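Local coordinates for cell division control protein Cdc48 (Mycobacterium smegmatis, PDB 5E7P) that probably binds and hydrolyses ATP as a member of the AAA ATPase family, at residues A[133-138]-A[189-194]; A[109-114]-A[183-188]; A[64-69]-A[141-146]. All blocks are in the same frame, centred on the assembly; numbering follows the deposited sequence.

Contact 1 (A[133-138]-A[189-194]); sequences ALLGKV and VSVQPN
The Val191 isopropyl group faces the turn that follows helix 127-133, with Leu135 CD1 near its CG1. Val191 straddles the carbonyl oxygen of Leu134: its CB lies 3.2 Å from Leu134 O, and both methyl carbons border the same oxygen, CG2 nearer than CG1. On the side of CG2, Leu134 CB adds an apolar contact at 4.1 Å. The Leu135 side chain starts away from 189-194, with CG anti to the backbone N (chi1 -165°); chi2 of 61° then brings CD1 back over the Gln192-Pro193 peptide, where it packs on Pro193 CD at 3.8 Å, farther along the segment. Pro193 itself touches the bound ADP. Leu134 to Lys137 form a type II beta turn, closed by Lys137 N to Leu134 O, with Gly136 at its third position, where the positive phi of 92° suits glycine. The turn leads into an antiparallel pairing, Val138 with Ser190 being a non-hydrogen-bonded pair, in the small sheet of strands 108-109, 188-190 and 138-140. Backbone bonds join the turn to the partner: Gly136 N to Val191 O at 2.7 Å, and Val191 N to Lys137 O at 3.1 Å. At the polar edge Gln192 folds back and gives NE2 to Ser190 OG at 2.9 Å, nearly in its own amide plane; NE2 also bonds to Ser472. Gly136 O accepts a hydrogen bond from Arg467.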
loop_
_atom_site.group_PDB
_atom_site.type_symbol
_atom_site.label_atom_id
_atom_site.label_comp_id
_atom_site.label_asym_id
_atom_site.label_seq_id
_atom_site.Cartn_x
_atom_site.Cartn_y
_atom_site.Cartn_z
ATOM N N ALA A 133 -2.463 2.798 -17.010
ATOM C CA ALA A 133 -2.358 4.232 -17.257
ATOM C C ALA A 133 -2.996 5.068 -16.150
ATOM O O ALA A 133 -2.600 6.210 -15.920
ATOM C CB ALA A 133 -2.976 4.576 -18.609
ATOM N N LEU A 134 -3.986 4.499 -15.468
ATOM C CA LEU A 134 -4.724 5.234 -14.444
ATOM C C LEU A 134 -4.435 4.724 -13.038
ATOM O O LEU A 134 -5.134 5.076 -12.088
ATOM C CB LEU A 134 -6.228 5.163 -14.716
ATOM C CG LEU A 134 -6.715 5.848 -15.993
ATOM C CD1 LEU A 134 -8.198 5.581 -16.212
ATOM C CD2 LEU A 134 -6.438 7.342 -15.937
ATOM N N LEU A 135 -3.400 3.899 -12.912
ATOM C CA LEU A 135 -3.062 3.281 -11.635
ATOM C C LEU A 135 -2.814 4.322 -10.544
ATOM O O LEU A 135 -1.984 5.218 -10.705
ATOM C CB LEU A 135 -1.836 2.378 -11.793
ATOM C CG LEU A 135 -1.555 1.381 -10.667
ATOM C CD1 LEU A 135 -2.715 0.404 -10.508
ATOM C CD2 LEU A 135 -0.256 0.631 -10.936
ATOM N N GLY A 136 -3.551 4.205 -9.444
ATOM C CA GLY A 136 -3.364 5.078 -8.298
ATOM C C GLY A 136 -4.226 6.327 -8.296
ATOM O O GLY A 136 -4.390 6.968 -7.260
ATOM N N LYS A 137 -4.781 6.680 -9.451
ATOM C CA LYS A 137 -5.567 7.906 -9.570
ATOM C C LYS A 137 -6.981 7.756 -9.012
ATOM O O LYS A 137 -7.558 6.668 -9.043
ATOM C CB LYS A 137 -5.611 8.379 -11.025
ATOM C CG LYS A 137 -4.245 8.731 -11.586
ATOM C CD LYS A 137 -4.352 9.497 -12.893
ATOM C CE LYS A 137 -2.979 9.957 -13.366
ATOM N NZ LYS A 137 -3.066 10.801 -14.590
ATOM N N VAL A 138 -7.531 8.854 -8.498
ATOM C CA VAL A 138 -8.880 8.853 -7.937
ATOM C C VAL A 138 -9.948 9.110 -8.997
ATOM O O VAL A 138 -9.765 9.926 -9.901
ATOM C CB VAL A 138 -9.040 9.879 -6.794
ATOM C CG1 VAL A 138 -8.259 9.439 -5.568
ATOM C CG2 VAL A 138 -8.603 11.259 -7.250
ATOM N N VAL A 189 -13.254 6.485 -5.723
ATOM C CA VAL A 189 -12.407 5.301 -5.703
ATOM C C VAL A 189 -11.052 5.560 -6.349
ATOM O O VAL A 189 -10.888 6.502 -7.121
ATOM C CB VAL A 189 -13.075 4.128 -6.443
ATOM C CG1 VAL A 189 -14.382 3.739 -5.771
ATOM C CG2 VAL A 189 -13.309 4.490 -7.897
ATOM N N SER A 190 -10.082 4.713 -6.024
ATOM C CA SER A 190 -8.759 4.794 -6.625
ATOM C C SER A 190 -8.482 3.525 -7.421
ATOM O O SER A 190 -8.876 2.432 -7.012
ATOM C CB SER A 190 -7.694 4.974 -5.546
ATOM O OG SER A 190 -7.718 3.888 -4.636
ATOM N N VAL A 191 -7.806 3.667 -8.556
ATOM C CA VAL A 191 -7.480 2.513 -9.386
ATOM C C VAL A 191 -6.324 1.715 -8.789
ATOM O O VAL A 191 -5.208 2.216 -8.652
ATOM C CB VAL A 191 -7.139 2.919 -10.832
ATOM C CG1 VAL A 191 -6.836 1.689 -11.668
ATOM C CG2 VAL A 191 -8.282 3.721 -11.444
ATOM N N GLN A 192 -6.612 0.471 -8.431
ATOM C CA GLN A 192 -5.634 -0.414 -7.819
ATOM C C GLN A 192 -5.316 -1.571 -8.772
ATOM O O GLN A 192 -6.034 -1.782 -9.749
ATOM C CB GLN A 192 -6.182 -0.940 -6.491
ATOM C CG GLN A 192 -6.475 0.150 -5.480
ATOM C CD GLN A 192 -5.226 0.914 -5.076
ATOM O OE1 GLN A 192 -4.160 0.325 -4.897
ATOM N NE2 GLN A 192 -5.351 2.232 -4.937
ATOM N N PRO A 193 -4.226 -2.311 -8.508
ATOM C CA PRO A 193 -3.924 -3.473 -9.352
ATOM C C PRO A 193 -5.039 -4.524 -9.347
ATOM O O PRO A 193 -5.210 -5.229 -10.337
ATOM C CB PRO A 193 -2.665 -4.044 -8.708
ATOM C CG PRO A 193 -2.006 -2.865 -8.080
ATOM C CD PRO A 193 -3.120 -1.998 -7.584
ATOM N N ASN A 194 -5.783 -4.622 -8.250
ATOM C CA ASN A 194 -6.901 -5.560 -8.170
ATOM C C ASN A 194 -8.218 -4.945 -8.644
ATOM O O ASN A 194 -9.288 -5.517 -8.449
ATOM C CB ASN A 194 -7.049 -6.126 -6.751
ATOM C CG ASN A 194 -7.238 -5.044 -5.703
ATOM O OD1 ASN A 194 -7.383 -3.868 -6.028
ATOM N ND2 ASN A 194 -7.244 -5.442 -4.436
#

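Contact 2 (A[109-114]-A[183-188]); sequences GARSVT and VDPPGT
Arg111 and Asp184 cross obliquely, their guanidinium and carboxylate planes turned 47° against each other. The arginine runs extended from CG to NE past the aspartate, its CD 3.6 Å from Asp184 OD2, and its NH2 closes a salt bridge to Asp184 OD1 at 3.0 Å. That oxygen sits at the guanidinium edge, near its plane. Asp184 CG is anti to the backbone N (chi1 -171°), which sets CG beside the arginine chain. Pro185, joined to Asp184 by a cis peptide bond, crosses the arginine at about a right angle: its CD lies over one guanidinium face, while its CB approaches NH2 to 3.4 Å. In the backbone beside these side chains Asp184 O accepts from two successive amides, Arg111 N and, weakly, Ser112 N at 3.3 Å; with the helical backbone angles of Arg111 this is consistent with a classic beta bulge. Asp184 N returns a weak bond to Ser112 O. Ser112 OG rests against Asp184 CB at 3.5 Å on the same face of the sheet; on the face carrying Val113 and Val183 the valines meet through CG2 and CG1. Arg339 brings a like charge close to Arg111. Strand 112-116 lies between antiparallel strand 177-184 and parallel strand 196-199, and Val113 shares backbone hydrogen bonds with Val196 and Ser198 of the latter.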
loop_
_atom_site.group_PDB
_atom_site.type_symbol
_atom_site.label_atom_id
_atom_site.label_comp_id
_atom_site.label_asym_id
_atom_site.label_seq_id
_atom_site.Cartn_x
_atom_site.Cartn_y
_atom_site.Cartn_z
ATOM N N GLY A 109 -10.421 1.375 -2.570
ATOM C CA GLY A 109 -9.916 0.736 -3.767
ATOM C C GLY A 109 -11.091 0.324 -4.636
ATOM O O GLY A 109 -12.025 -0.329 -4.163
ATOM N N ALA A 110 -11.054 0.718 -5.904
ATOM C CA ALA A 110 -12.133 0.409 -6.837
ATOM C C ALA A 110 -12.227 -1.082 -7.121
ATOM O O ALA A 110 -11.220 -1.736 -7.392
ATOM C CB ALA A 110 -11.933 1.163 -8.139
ATOM N N ARG A 111 -13.440 -1.621 -7.051
ATOM C CA ARG A 111 -13.683 -2.956 -7.570
ATOM C C ARG A 111 -13.669 -2.834 -9.081
ATOM O O ARG A 111 -13.038 -3.628 -9.777
ATOM C CB ARG A 111 -15.030 -3.501 -7.096
ATOM C CG ARG A 111 -15.116 -3.726 -5.599
ATOM C CD ARG A 111 -16.434 -4.382 -5.211
ATOM N NE ARG A 111 -16.702 -4.245 -3.781
ATOM C CZ ARG A 111 -17.468 -3.296 -3.250
ATOM N NH1 ARG A 111 -17.652 -3.245 -1.937
ATOM N NH2 ARG A 111 -18.054 -2.401 -4.033
ATOM N N SER A 112 -14.360 -1.814 -9.579
ATOM C CA SER A 112 -14.383 -1.531 -11.008
ATOM C C SER A 112 -14.518 -0.037 -11.257
ATOM O O SER A 112 -14.966 0.708 -10.389
ATOM C CB SER A 112 -15.539 -2.266 -11.694
ATOM O OG SER A 112 -16.781 -1.654 -11.395
ATOM N N VAL A 113 -14.109 0.391 -12.446
ATOM C CA VAL A 113 -14.348 1.749 -12.916
ATOM C C VAL A 113 -14.703 1.670 -14.391
ATOM O O VAL A 113 -13.909 1.187 -15.196
ATOM C CB VAL A 113 -13.107 2.650 -12.772
ATOM C CG1 VAL A 113 -13.356 3.993 -13.444
ATOM C CG2 VAL A 113 -12.735 2.843 -11.309
ATOM N N THR A 114 -15.896 2.131 -14.747
ATOM C CA THR A 114 -16.310 2.123 -16.144
ATOM C C THR A 114 -16.099 3.494 -16.774
ATOM O O THR A 114 -16.563 4.504 -16.251
ATOM C CB THR A 114 -17.777 1.692 -16.304
ATOM O OG1 THR A 114 -17.967 0.405 -15.704
ATOM C CG2 THR A 114 -18.148 1.613 -17.775
ATOM N N VAL A 183 -18.490 3.856 -11.022
ATOM C CA VAL A 183 -17.464 3.335 -10.128
ATOM C C VAL A 183 -18.088 2.329 -9.166
ATOM O O VAL A 183 -19.311 2.278 -9.013
ATOM C CB VAL A 183 -16.774 4.453 -9.320
ATOM C CG1 VAL A 183 -15.989 5.372 -10.240
ATOM C CG2 VAL A 183 -17.798 5.236 -8.512
ATOM N N ASP A 184 -17.246 1.531 -8.521
ATOM C CA ASP A 184 -17.709 0.531 -7.567
ATOM C C ASP A 184 -16.608 0.259 -6.549
ATOM O O ASP A 184 -15.509 -0.148 -6.924
ATOM C CB ASP A 184 -18.105 -0.758 -8.292
ATOM C CG ASP A 184 -18.790 -1.760 -7.380
ATOM O OD1 ASP A 184 -19.455 -1.329 -6.414
ATOM O OD2 ASP A 184 -18.669 -2.980 -7.629
ATOM N N PRO A 185 -16.884 0.493 -5.254
ATOM C CA PRO A 185 -18.133 0.972 -4.645
ATOM C C PRO A 185 -18.456 2.423 -5.006
ATOM O O PRO A 185 -17.567 3.138 -5.462
ATOM C CB PRO A 185 -17.852 0.847 -3.143
ATOM C CG PRO A 185 -16.379 0.950 -3.029
ATOM C CD PRO A 185 -15.845 0.249 -4.240
ATOM N N PRO A 186 -19.722 2.844 -4.828
ATOM C CA PRO A 186 -20.138 4.216 -5.143
ATOM C C PRO A 186 -19.347 5.266 -4.368
ATOM O O PRO A 186 -18.844 4.984 -3.280
ATOM C CB PRO A 186 -21.605 4.245 -4.702
ATOM C CG PRO A 186 -22.051 2.835 -4.810
ATOM C CD PRO A 186 -20.863 2.007 -4.416
ATOM N N GLY A 187 -19.245 6.465 -4.931
ATOM C CA GLY A 187 -18.529 7.552 -4.290
ATOM C C GLY A 187 -17.230 7.887 -4.992
ATOM O O GLY A 187 -17.222 8.213 -6.179
ATOM N N THR A 188 -16.127 7.813 -4.255
ATOM C CA THR A 188 -14.812 8.102 -4.815
ATOM C C THR A 188 -13.869 6.918 -4.628
ATOM O O THR A 188 -13.705 6.407 -3.519
ATOM C CB THR A 188 -14.192 9.362 -4.190
ATOM O OG1 THR A 188 -14.993 10.500 -4.525
ATOM C CG2 THR A 188 -12.783 9.577 -4.717
#

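Contact 3 (A[64-69]-A[141-146]); sequences RTTAAV and VGDTVS
Thr66 and Asp143 meet where strand 65-72 of the CDC48 N-terminal domain, a member of the double-psi beta-barrel clan, faces the turn ahead of strand 144-146. The two segments do not pair as strands; the nearest CA atoms, those of Thr66 and Asp143, are 6.9 Å apart, so side chains and a water span the gap. Thr66 OG1 is anti to the backbone N (chi1 -168°) and comes up at a slant to the carboxylate of Asp143, nearer to OD2 at 2.6 Å than to OD1 at 3.1 Å. The carboxylate of Asp143 reaches back to the strand although the side chain does not start out toward it. A water extends the link along the strand: it donates to Asp143 OD2 at 2.6 Å and to Ala67 O at 2.7 Å, tying the carboxylate to the backbone of the residue after Thr66. Asn91 of helix 86-92 touches both Thr66 and Asp143, and its OD1 accepts a hydrogen bond from Thr144 N, which ties the chain just beyond the aspartate to that helix. At the outer end Arg64 starts toward 141-146, and its chain, bent at chi3, brings NH1 to Gly142, whose positive phi of 98° suits glycine. Arg64 and Gly142 both touch a crystal neighbour as well. Arg64 NH1 donates to Gly142 O at 3.3 Å, standing above the carbonyl plane, with the oxygen at the guanidinium edge and tilted only 17° from that group's plane.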
loop_
_atom_site.group_PDB
_atom_site.type_symbol
_atom_site.label_atom_id
_atom_site.label_comp_id
_atom_site.label_asym_id
_atom_site.label_seq_id
_atom_site.Cartn_x
_atom_site.Cartn_y
_atom_site.Cartn_z
ATOM N N ARG A 64 -20.759 20.850 -8.660
ATOM C CA ARG A 64 -20.590 19.404 -8.708
ATOM C C ARG A 64 -19.598 18.962 -7.638
ATOM O O ARG A 64 -18.909 19.787 -7.036
ATOM C CB ARG A 64 -20.070 18.968 -10.080
ATOM C CG ARG A 64 -20.773 19.611 -11.261
ATOM C CD ARG A 64 -20.167 19.127 -12.565
ATOM N NE ARG A 64 -20.325 17.685 -12.726
ATOM C CZ ARG A 64 -19.684 16.959 -13.636
ATOM N NH1 ARG A 64 -19.891 15.651 -13.708
ATOM N NH2 ARG A 64 -18.833 17.540 -14.473
ATOM N N THR A 65 -19.520 17.655 -7.415
ATOM C CA THR A 65 -18.561 17.100 -6.469
ATOM C C THR A 65 -17.560 16.191 -7.177
ATOM O O THR A 65 -17.944 15.246 -7.868
ATOM C CB THR A 65 -19.258 16.307 -5.344
ATOM O OG1 THR A 65 -20.065 17.193 -4.557
ATOM C CG2 THR A 65 -18.226 15.644 -4.444
ATOM N N THR A 66 -16.275 16.486 -7.007
ATOM C CA THR A 66 -15.222 15.652 -7.571
ATOM C C THR A 66 -14.160 15.377 -6.513
ATOM O O THR A 66 -14.338 15.718 -5.345
ATOM C CB THR A 66 -14.569 16.307 -8.808
ATOM O OG1 THR A 66 -13.759 15.345 -9.492
ATOM C CG2 THR A 66 -13.713 17.497 -8.402
ATOM N N ALA A 67 -13.062 14.750 -6.919
ATOM C CA ALA A 67 -11.966 14.483 -5.999
ATOM C C ALA A 67 -10.612 14.585 -6.693
ATOM O O ALA A 67 -10.485 14.295 -7.882
ATOM C CB ALA A 67 -12.135 13.124 -5.352
ATOM N N ALA A 68 -9.603 15.008 -5.941
ATOM C CA ALA A 68 -8.251 15.103 -6.469
ATOM C C ALA A 68 -7.235 14.796 -5.378
ATOM O O ALA A 68 -7.581 14.726 -4.199
ATOM C CB ALA A 68 -8.006 16.483 -7.060
ATOM N N VAL A 69 -5.982 14.609 -5.779
ATOM C CA VAL A 69 -4.902 14.331 -4.840
ATOM C C VAL A 69 -4.280 15.635 -4.351
ATOM O O VAL A 69 -3.904 16.493 -5.153
ATOM C CB VAL A 69 -3.810 13.453 -5.487
ATOM C CG1 VAL A 69 -2.635 13.250 -4.531
ATOM C CG2 VAL A 69 -4.395 12.116 -5.918
ATOM N N VAL A 141 -17.766 9.437 -10.461
ATOM C CA VAL A 141 -18.697 9.366 -11.584
ATOM C C VAL A 141 -18.937 10.749 -12.186
ATOM O O VAL A 141 -19.233 11.704 -11.467
ATOM C CB VAL A 141 -20.041 8.729 -11.175
ATOM C CG1 VAL A 141 -21.069 8.881 -12.289
ATOM C CG2 VAL A 141 -19.843 7.264 -10.823
ATOM N N GLY A 142 -18.783 10.850 -13.504
ATOM C CA GLY A 142 -18.987 12.102 -14.208
ATOM C C GLY A 142 -17.698 12.857 -14.480
ATOM O O GLY A 142 -17.688 13.821 -15.245
ATOM N N ASP A 143 -16.610 12.417 -13.855
ATOM C CA ASP A 143 -15.313 13.069 -14.018
ATOM C C ASP A 143 -14.750 12.909 -15.424
ATOM O O ASP A 143 -15.010 11.919 -16.100
ATOM C CB ASP A 143 -14.299 12.519 -13.011
ATOM C CG ASP A 143 -14.468 13.111 -11.629
ATOM O OD1 ASP A 143 -15.584 13.567 -11.303
ATOM O OD2 ASP A 143 -13.482 13.122 -10.865
ATOM N N THR A 144 -13.971 13.896 -15.853
ATOM C CA THR A 144 -13.200 13.781 -17.080
ATOM C C THR A 144 -11.745 13.492 -16.730
ATOM O O THR A 144 -11.069 14.320 -16.122
ATOM C CB THR A 144 -13.274 15.064 -17.923
ATOM O OG1 THR A 144 -14.609 15.240 -18.411
ATOM C CG2 THR A 144 -12.326 14.976 -19.105
ATOM N N VAL A 145 -11.270 12.307 -17.102
ATOM C CA VAL A 145 -9.886 11.929 -16.843
ATOM C C VAL A 145 -9.074 11.864 -18.128
ATOM O O VAL A 145 -9.605 11.578 -19.202
ATOM C CB VAL A 145 -9.784 10.575 -16.115
ATOM C CG1 VAL A 145 -10.246 10.710 -14.677
ATOM C CG2 VAL A 145 -10.590 9.513 -16.847
ATOM N N SER A 146 -7.780 12.135 -18.007
ATOM C CA SER A 146 -6.874 12.061 -19.142
ATOM C C SER A 146 -5.846 10.960 -18.919
ATOM O O SER A 146 -5.230 10.884 -17.857
ATOM C CB SER A 146 -6.169 13.401 -19.339
ATOM O OG SER A 146 -5.564 13.827 -18.132
HETATM O O HOH W 1 -12.248 12.488 -8.704
#

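The three contacts interleave: the segments of any two of them alternate along the chain. Contacts 1 and 2 lie closest, with centres 10 Å apart. Val189 CG2 of contact 1 packs on Val183 CG1 at 3.7 Å and on Val113 CG2 at 3.8 Å in contact 2, and Ala110 N probably donates to Ser190 O at 3.0 Å. Contact 3 is about 13 Å from both by centres: Val138 CG2 touches Ala67 O at 3.6 Å, and Thr188 CG2 meets Ala67 CB at 3.7 Å. Contact 1 reaches the nucleotide, the Pro193 side chain being about 4 Å from ADP, whereas contacts 2 and 3 lie away from the annotated sites.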